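Local coordinates for lipase (Rhizopus chinensis, PDB 6A0W), which probably hydrolyses the ester bonds of lipids such as triacylglycerols, as a class 3 fungal lipase with the alpha/beta-hydrolase fold, at residues V59-W65 with L79-T84; V248-I252 with Q270-I275. The contacts are given in a common frame with arbitrary orientation. Residues are numbered along the deposited sequence.

In the fold
Interactions 1 and 2 lie toward opposite ends of one mixed beta-sheet and on opposite sides of the chain's centre. Interaction 1 lays a loop over one face of the outermost strand 78-85; interaction 2 joins strand 248-252, two strands in from the other edge, to the loop following strand 258-262. Their centres are 33 Å apart and their nearest atoms about 19 Å, so they do not touch, and interaction 1 closes along the chain before interaction 2 opens. Ser172, His284 and Asp231 have the geometry of the Ser-His-Asp triad expected of a lipase, with Ser172 on a nucleophile elbow; Ser272 of interaction 2 lies near this probable active site without touching it.

Interaction 1: V59-W65 with L79-T84; sequences VVPGTKW and LIKTFT
Loop 59-65, between helices 38-53 and 68-73, packs over one face of outermost strand 78-85, which pairs antiparallel with 90-97; helix 137-160 meets the other face through Ile80 and Phe83. The Val60-Pro61 peptide is cis, Thr63 is left-handed (62/37), and Thr63 N donates to Val59 O (2.8 Å), Thr63 OG1 to Pro61 O (2.9 Å). Ile80 and Lys81 both face Ile94, a classic beta bulge that turns Leu79 and Thr82 alike toward the loop. Closest CA pairs are Val60-Thr82 (6.1 Å) and Trp65-Leu79 (6.6 Å).

Leu79 (chi1 -91°, chi2 t) sets CD1 4.4 Å from Val59 CG1 and CG 4.3 Å from Trp65 CE3 (chi1 t, chi2 -111°). Val60 (t) CG2 meets Thr82 (p) CB at 4.0 Å. Leu79 CD1 also packs on backbone, Thr63 C (3.5 Å) and Lys64 O (3.4 Å).

Methyl-oxygen contacts are Thr82 CG2-Val59 O (3.5 Å) and Val60 CG1-Thr84 OG1 (3.7 Å). Thr63 OG1 approaches Thr82 OG1 to 3.6 Å; Thr84 OG1 is hydrogen-bonded to Asn91 OD1, Trp65 NE1 to Val74 O.

Between these segments, van der Waals packing alone makes the contact.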
ATOM      1  N   VAL A  59       8.562  -5.646  16.012  1.00 38.45           N
ATOM      2  CA  VAL A  59       8.609  -4.249  15.563  1.00 37.50           C
ATOM      3  C   VAL A  59       7.473  -3.466  16.203  1.00 35.41           C
ATOM      4  O   VAL A  59       7.706  -2.452  16.856  1.00 35.99           O
ATOM      5  CB  VAL A  59       8.496  -4.139  14.034  1.00 39.53           C
ATOM      6  CG1 VAL A  59       8.461  -2.678  13.621  1.00 44.36           C
ATOM      7  CG2 VAL A  59       9.685  -4.830  13.363  1.00 36.54           C
ATOM      8  N   VAL A  60       6.241  -3.939  16.024  1.00 33.83           N
ATOM      9  CA  VAL A  60       5.108  -3.357  16.697  1.00 33.16           C
ATOM     10  C   VAL A  60       4.352  -4.489  17.324  1.00 41.88           C
ATOM     11  O   VAL A  60       3.875  -5.347  16.589  1.00 40.49           O
ATOM     12  CB  VAL A  60       4.147  -2.623  15.748  1.00 35.99           C
ATOM     13  CG1 VAL A  60       3.136  -1.810  16.541  1.00 38.22           C
ATOM     14  CG2 VAL A  60       4.906  -1.708  14.829  1.00 41.33           C
ATOM     15  N   PRO A  61       4.244  -4.504  18.656  1.00 50.15           N
ATOM     16  CA  PRO A  61       4.618  -3.370  19.535  1.00 42.51           C
ATOM     17  C   PRO A  61       5.986  -3.527  20.228  1.00 47.92           C
ATOM     18  O   PRO A  61       6.350  -2.711  21.062  1.00 50.57           O
ATOM     19  CB  PRO A  61       3.491  -3.353  20.575  1.00 45.66           C
ATOM     20  CG  PRO A  61       3.049  -4.778  20.664  1.00 51.23           C
ATOM     21  CD  PRO A  61       3.245  -5.387  19.291  1.00 51.78           C
ATOM     22  N   GLY A  62       6.791  -4.492  19.799  1.00 39.08           N
ATOM     23  CA  GLY A  62       8.072  -4.748  20.447  1.00 42.74           C
ATOM     24  C   GLY A  62       9.034  -3.572  20.403  1.00 43.35           C
ATOM     25  O   GLY A  62       9.974  -3.481  21.211  1.00 42.51           O
ATOM     26  N   THR A  63       8.898  -2.737  19.382  1.00 40.02           N
ATOM     27  CA  THR A  63       9.714  -1.538  19.257  1.00 36.70           C
ATOM     28  C   THR A  63      11.177  -1.837  19.124  1.00 40.10           C
ATOM     29  O   THR A  63      12.018  -1.064  19.579  1.00 37.82           O
ATOM     30  CB  THR A  63       9.540  -0.594  20.462  1.00 47.10           C
ATOM     31  OG1 THR A  63       8.137  -0.419  20.711  1.00 51.15           O
ATOM     32  CG2 THR A  63      10.131   0.776  20.153  1.00 55.33           C
ATOM     33  N   LYS A  64      11.489  -2.914  18.416  1.00 41.36           N
ATOM     34  CA  LYS A  64      12.863  -3.192  18.039  1.00 38.28           C
ATOM     35  C   LYS A  64      12.960  -3.305  16.521  1.00 39.86           C
ATOM     36  O   LYS A  64      11.968  -3.603  15.851  1.00 36.92           O
ATOM     37  CB  LYS A  64      13.316  -4.496  18.713  1.00 52.95           C
ATOM     38  CG  LYS A  64      13.262  -4.481  20.250  1.00 65.92           C
ATOM     39  CD  LYS A  64      14.001  -5.661  20.888  1.00 76.68           C
ATOM     40  CE  LYS A  64      13.550  -7.027  20.372  1.00 91.32           C
ATOM     41  NZ  LYS A  64      12.116  -7.292  20.678  1.00100.08           N
ATOM     42  N   TRP A  65      14.147  -3.054  15.985  1.00 37.60           N
ATOM     43  CA  TRP A  65      14.370  -3.185  14.555  1.00 44.46           C
ATOM     44  C   TRP A  65      15.445  -4.249  14.313  1.00 44.08           C
ATOM     45  O   TRP A  65      16.530  -3.925  13.877  1.00 46.94           O
ATOM     46  CB  TRP A  65      14.771  -1.840  13.939  1.00 36.92           C
ATOM     47  CG  TRP A  65      14.767  -1.826  12.425  1.00 35.35           C
ATOM     48  CD1 TRP A  65      15.850  -1.744  11.597  1.00 36.07           C
ATOM     49  CD2 TRP A  65      13.618  -1.868  11.572  1.00 31.50           C
ATOM     50  NE1 TRP A  65      15.442  -1.726  10.265  1.00 36.05           N
ATOM     51  CE2 TRP A  65      14.077  -1.853  10.238  1.00 30.62           C
ATOM     52  CE3 TRP A  65      12.247  -1.858  11.813  1.00 30.10           C
ATOM     53  CZ2 TRP A  65      13.223  -1.840   9.176  1.00 32.59           C
ATOM     54  CZ3 TRP A  65      11.390  -1.849  10.744  1.00 33.23           C
ATOM     55  CH2 TRP A  65      11.875  -1.907   9.442  1.00 39.58           C
ATOM     56  N   LEU A  79      14.073   2.956  14.778  1.00 33.38           N
ATOM     57  CA  LEU A  79      12.664   3.147  15.034  1.00 36.40           C
ATOM     58  C   LEU A  79      12.510   4.437  15.826  1.00 38.83           C
ATOM     59  O   LEU A  79      13.125   4.595  16.852  1.00 34.52           O
ATOM     60  CB  LEU A  79      12.107   2.006  15.875  1.00 36.31           C
ATOM     61  CG  LEU A  79      11.565   0.853  15.045  1.00 48.93           C
ATOM     62  CD1 LEU A  79      11.247  -0.280  16.019  1.00 48.08           C
ATOM     63  CD2 LEU A  79      10.346   1.267  14.210  1.00 38.95           C
ATOM     64  N   ILE A  80      11.644   5.321  15.371  1.00 34.67           N
ATOM     65  CA  ILE A  80      11.399   6.574  16.069  1.00 39.13           C
ATOM     66  C   ILE A  80      10.145   6.440  16.903  1.00 37.66           C
ATOM     67  O   ILE A  80      10.134   6.858  18.039  1.00 40.51           O
ATOM     68  CB  ILE A  80      11.247   7.745  15.069  1.00 35.03           C
ATOM     69  CG1 ILE A  80      12.435   7.773  14.104  1.00 34.04           C
ATOM     70  CG2 ILE A  80      11.138   9.088  15.794  1.00 40.00           C
ATOM     71  CD1 ILE A  80      13.786   7.802  14.790  1.00 39.10           C
ATOM     72  N   LYS A  81       9.153   5.699  16.420  1.00 37.80           N
ATOM     73  CA  LYS A  81       7.888   5.618  17.114  1.00 33.54           C
ATOM     74  C   LYS A  81       7.119   4.460  16.540  1.00 33.50           C
ATOM     75  O   LYS A  81       7.131   4.284  15.337  1.00 31.23           O
ATOM     76  CB  LYS A  81       7.097   6.900  16.837  1.00 41.40           C
ATOM     77  CG  LYS A  81       5.728   6.987  17.515  1.00 40.61           C
ATOM     78  CD  LYS A  81       5.873   7.695  18.847  1.00 50.99           C
ATOM     79  CE  LYS A  81       4.592   7.717  19.665  1.00 58.77           C
ATOM     80  NZ  LYS A  81       3.491   8.494  19.038  1.00 53.77           N
ATOM     81  N   THR A  82       6.372   3.744  17.374  1.00 29.24           N
ATOM     82  CA  THR A  82       5.369   2.774  16.905  1.00 36.82           C
ATOM     83  C   THR A  82       4.027   3.141  17.496  1.00 33.34           C
ATOM     84  O   THR A  82       3.993   3.933  18.414  1.00 36.84           O
ATOM     85  CB  THR A  82       5.723   1.335  17.310  1.00 33.57           C
ATOM     86  OG1 THR A  82       5.616   1.201  18.715  1.00 44.15           O
ATOM     87  CG2 THR A  82       7.163   1.000  16.919  1.00 33.22           C
ATOM     88  N   PHE A  83       2.947   2.699  16.868  1.00 33.93           N
ATOM     89  CA  PHE A  83       1.587   3.037  17.299  1.00 36.79           C
ATOM     90  C   PHE A  83       0.562   1.969  16.871  1.00 35.12           C
ATOM     91  O   PHE A  83       0.763   1.228  15.911  1.00 29.46           O
ATOM     92  CB  PHE A  83       1.153   4.394  16.746  1.00 33.87           C
ATOM     93  CG  PHE A  83       1.368   4.549  15.274  1.00 32.81           C
ATOM     94  CD1 PHE A  83       2.590   4.983  14.783  1.00 35.29           C
ATOM     95  CD2 PHE A  83       0.365   4.235  14.381  1.00 30.69           C
ATOM     96  CE1 PHE A  83       2.809   5.089  13.417  1.00 33.93           C
ATOM     97  CE2 PHE A  83       0.570   4.360  13.017  1.00 35.38           C
ATOM     98  CZ  PHE A  83       1.790   4.790  12.542  1.00 32.06           C
ATOM     99  N   THR A  84      -0.557   1.918  17.572  1.00 30.48           N
ATOM    100  CA  THR A  84      -1.547   0.902  17.363  1.00 30.59           C
ATOM    101  C   THR A  84      -2.883   1.525  17.673  1.00 33.26           C
ATOM    102  O   THR A  84      -2.991   2.252  18.642  1.00 35.00           O
ATOM    103  CB  THR A  84      -1.328  -0.274  18.330  1.00 39.39           C
ATOM    104  OG1 THR A  84      -0.073  -0.896  18.044  1.00 38.90           O
ATOM    105  CG2 THR A  84      -2.433  -1.339  18.161  1.00 35.71           C
TER

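Interaction 2: V248-I252 with Q270-I275; sequences VESWI and QCSNSI
Strand 248-252 is extended, and its Glu249 and Trp251, both chi1 t, project toward segment 270-275, whereas Ser250 points away, its OG hydrogen-bonded to Thr226 OG1 on the neighbouring strand 223-228. Glu249 chi2 is also t, an extended side chain that carries the carboxylate to the loop; Trp251 chi2 of 30° sets the indole. Segment 270-275 is a loop that tightens into a 3-10 turn at 272-274; the nearest CA pair is Trp251-Cys271, 6.1 Å.

Gln270 approaches through its backbone, with O 4.1 Å from Trp251 CZ3. Cys271, whose SG is disulfide-bonded to Cys262 of strand 258-262, sets its CB 3.3 Å from Glu249 CD and 4.0 Å from Trp251 CB, and its carbonyl carbon C lies over a face of the indole, 3.3 Å from Trp251 CE3. Ser272 (chi1 p) donates twice to Glu249: OG to OE2 at 2.6 Å and N to OE2 at 2.8 Å (154° at the hydrogen). Its CB makes a CH-pi contact with the five-membered ring of Trp251, 3.6 Å from the centroid and 18° off the normal. Asn273 N donates to water 1 (3.0 Å), as Cys271 N does weakly (3.2 Å), and the water donates to Glu249 OE1 (2.7 Å). Ser274 N and OG both donate to Cys271 O (2.9 and 2.8 Å), with Ser274 OG 3.3 Å from Trp251 CH2. Ile275 N donates to Ser272 O (3.1 Å), and Ile275 CG2 meets the indole edge, 3.8 Å from Trp251 CZ2; Trp251 NE1 is hydrogen-bonded to Lys229 O.

Ser272 thus engages OE2 and water 1 OE1 of a buried carboxylate, while the indole face fixes this disulfide-tethered turn near the probable triad.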
ATOM      1  N   VAL A 248       0.084   4.355 -10.273  1.00 26.42           N
ATOM      2  CA  VAL A 248       0.666   3.585 -11.344  1.00 30.53           C
ATOM      3  C   VAL A 248       0.837   2.118 -10.884  1.00 29.05           C
ATOM      4  O   VAL A 248       1.535   1.815  -9.894  1.00 26.94           O
ATOM      5  CB  VAL A 248       2.035   4.192 -11.690  1.00 33.61           C
ATOM      6  CG1 VAL A 248       2.776   3.291 -12.693  1.00 34.19           C
ATOM      7  CG2 VAL A 248       1.861   5.631 -12.203  1.00 29.74           C
ATOM      8  N   GLU A 249       0.123   1.223 -11.557  1.00 31.16           N
ATOM      9  CA  GLU A 249       0.168  -0.219 -11.243  1.00 30.25           C
ATOM     10  C   GLU A 249       1.445  -0.901 -11.773  1.00 34.77           C
ATOM     11  O   GLU A 249       1.756  -0.779 -12.967  1.00 36.07           O
ATOM     12  CB  GLU A 249      -1.066  -0.890 -11.868  1.00 30.51           C
ATOM     13  CG  GLU A 249      -1.184  -2.364 -11.493  1.00 27.21           C
ATOM     14  CD  GLU A 249      -2.405  -3.063 -12.036  1.00 31.82           C
ATOM     15  OE1 GLU A 249      -3.333  -2.408 -12.584  1.00 29.28           O
ATOM     16  OE2 GLU A 249      -2.458  -4.290 -11.790  1.00 29.91           O
ATOM     17  N   SER A 250       2.202  -1.534 -10.872  1.00 29.96           N
ATOM     18  CA  SER A 250       3.275  -2.430 -11.225  1.00 28.31           C
ATOM     19  C   SER A 250       2.844  -3.862 -10.905  1.00 35.87           C
ATOM     20  O   SER A 250       2.542  -4.177  -9.749  1.00 29.76           O
ATOM     21  CB  SER A 250       4.555  -2.056 -10.481  1.00 31.35           C
ATOM     22  OG  SER A 250       4.330  -1.748  -9.114  1.00 28.77           O
ATOM     23  N   TRP A 251       2.624  -4.670 -11.944  1.00 28.74           N
ATOM     24  CA  TRP A 251       1.974  -5.985 -11.818  1.00 28.56           C
ATOM     25  C   TRP A 251       3.010  -7.099 -11.961  1.00 31.44           C
ATOM     26  O   TRP A 251       3.607  -7.237 -13.025  1.00 32.68           O
ATOM     27  CB  TRP A 251       0.911  -6.143 -12.886  1.00 30.73           C
ATOM     28  CG  TRP A 251       0.147  -7.415 -12.817  1.00 32.12           C
ATOM     29  CD1 TRP A 251      -0.140  -8.139 -11.713  1.00 33.78           C
ATOM     30  CD2 TRP A 251      -0.478  -8.087 -13.910  1.00 33.08           C
ATOM     31  NE1 TRP A 251      -0.980  -9.178 -12.032  1.00 36.86           N
ATOM     32  CE2 TRP A 251      -1.196  -9.168 -13.382  1.00 34.38           C
ATOM     33  CE3 TRP A 251      -0.520  -7.861 -15.278  1.00 34.25           C
ATOM     34  CZ2 TRP A 251      -1.888 -10.059 -14.181  1.00 35.98           C
ATOM     35  CZ3 TRP A 251      -1.276  -8.704 -16.066  1.00 37.58           C
ATOM     36  CH2 TRP A 251      -1.953  -9.792 -15.515  1.00 38.81           C
ATOM     37  N   ILE A 252       3.257  -7.826 -10.872  1.00 29.85           N
ATOM     38  CA  ILE A 252       4.161  -8.961 -10.856  1.00 30.43           C
ATOM     39  C   ILE A 252       3.451 -10.141 -11.490  1.00 32.36           C
ATOM     40  O   ILE A 252       2.486 -10.670 -10.952  1.00 31.89           O
ATOM     41  CB  ILE A 252       4.523  -9.400  -9.444  1.00 33.69           C
ATOM     42  CG1 ILE A 252       5.164  -8.273  -8.643  1.00 33.96           C
ATOM     43  CG2 ILE A 252       5.479 -10.562  -9.498  1.00 33.18           C
ATOM     44  CD1 ILE A 252       5.281  -8.588  -7.147  1.00 32.57           C
ATOM     45  N   GLN A 270      -5.226  -3.465 -18.682  1.00 36.97           N
ATOM     46  CA  GLN A 270      -4.094  -4.201 -19.210  1.00 42.14           C
ATOM     47  C   GLN A 270      -3.199  -4.857 -18.180  1.00 41.59           C
ATOM     48  O   GLN A 270      -2.414  -5.712 -18.550  1.00 36.50           O
ATOM     49  CB  GLN A 270      -3.249  -3.350 -20.163  1.00 46.41           C
ATOM     50  CG  GLN A 270      -4.047  -2.683 -21.295  1.00 55.96           C
ATOM     51  CD  GLN A 270      -4.173  -1.196 -21.053  1.00 64.40           C
ATOM     52  OE1 GLN A 270      -3.178  -0.534 -20.717  1.00 82.90           O
ATOM     53  NE2 GLN A 270      -5.400  -0.683 -21.091  1.00 72.70           N
ATOM     54  N   CYS A 271      -3.262  -4.451 -16.914  1.00 36.06           N
ATOM     55  CA  CYS A 271      -2.438  -5.103 -15.902  1.00 31.91           C
ATOM     56  C   CYS A 271      -3.306  -6.104 -15.131  1.00 34.57           C
ATOM     57  O   CYS A 271      -4.098  -6.844 -15.757  1.00 35.64           O
ATOM     58  CB  CYS A 271      -1.652  -4.076 -15.073  1.00 34.64           C
ATOM     59  SG  CYS A 271      -0.171  -3.382 -15.897  1.00 38.35           S
ATOM     60  N   SER A 272      -3.317  -6.070 -13.803  1.00 31.86           N
ATOM     61  CA  SER A 272      -3.993  -7.146 -13.047  1.00 32.27           C
ATOM     62  C   SER A 272      -5.508  -7.240 -13.257  1.00 29.46           C
ATOM     63  O   SER A 272      -6.093  -8.281 -12.998  1.00 30.43           O
ATOM     64  CB  SER A 272      -3.663  -7.070 -11.530  1.00 31.89           C
ATOM     65  OG  SER A 272      -4.328  -5.949 -10.969  1.00 32.71           O
ATOM     66  N   ASN A 273      -6.165  -6.169 -13.678  1.00 31.64           N
ATOM     67  CA  ASN A 273      -7.598  -6.256 -13.963  1.00 31.70           C
ATOM     68  C   ASN A 273      -7.894  -7.238 -15.092  1.00 36.10           C
ATOM     69  O   ASN A 273      -9.025  -7.703 -15.209  1.00 35.12           O
ATOM     70  CB  ASN A 273      -8.197  -4.893 -14.313  1.00 29.72           C
ATOM     71  CG  ASN A 273      -8.255  -3.978 -13.110  1.00 34.95           C
ATOM     72  OD1 ASN A 273      -8.361  -4.450 -11.981  1.00 32.87           O
ATOM     73  ND2 ASN A 273      -8.197  -2.675 -13.342  1.00 27.24           N
ATOM     74  N   SER A 274      -6.870  -7.585 -15.863  1.00 36.86           N
ATOM     75  CA  SER A 274      -6.994  -8.589 -16.942  1.00 38.94           C
ATOM     76  C   SER A 274      -7.181 -10.016 -16.436  1.00 43.08           C
ATOM     77  O   SER A 274      -7.593 -10.834 -17.224  1.00 39.03           O
ATOM     78  CB  SER A 274      -5.775  -8.546 -17.897  1.00 35.81           C
ATOM     79  OG  SER A 274      -4.605  -9.070 -17.315  1.00 35.00           O
ATOM     80  N   ILE A 275      -6.882 -10.333 -15.167  1.00 39.57           N
ATOM     81  CA  ILE A 275      -7.145 -11.681 -14.642  1.00 33.88           C
ATOM     82  C   ILE A 275      -8.472 -11.852 -13.849  1.00 42.86           C
ATOM     83  O   ILE A 275      -8.831 -12.956 -13.441  1.00 38.81           O
ATOM     84  CB  ILE A 275      -5.950 -12.275 -13.853  1.00 40.73           C
ATOM     85  CG1 ILE A 275      -5.524 -11.415 -12.645  1.00 39.31           C
ATOM     86  CG2 ILE A 275      -4.754 -12.480 -14.771  1.00 39.30           C
ATOM     87  CD1 ILE A 275      -6.450 -11.522 -11.461  1.00 35.68           C
TER
HETATM   88  O   HOH W   1      -4.930  -3.537 -14.398  1.00 30.17           O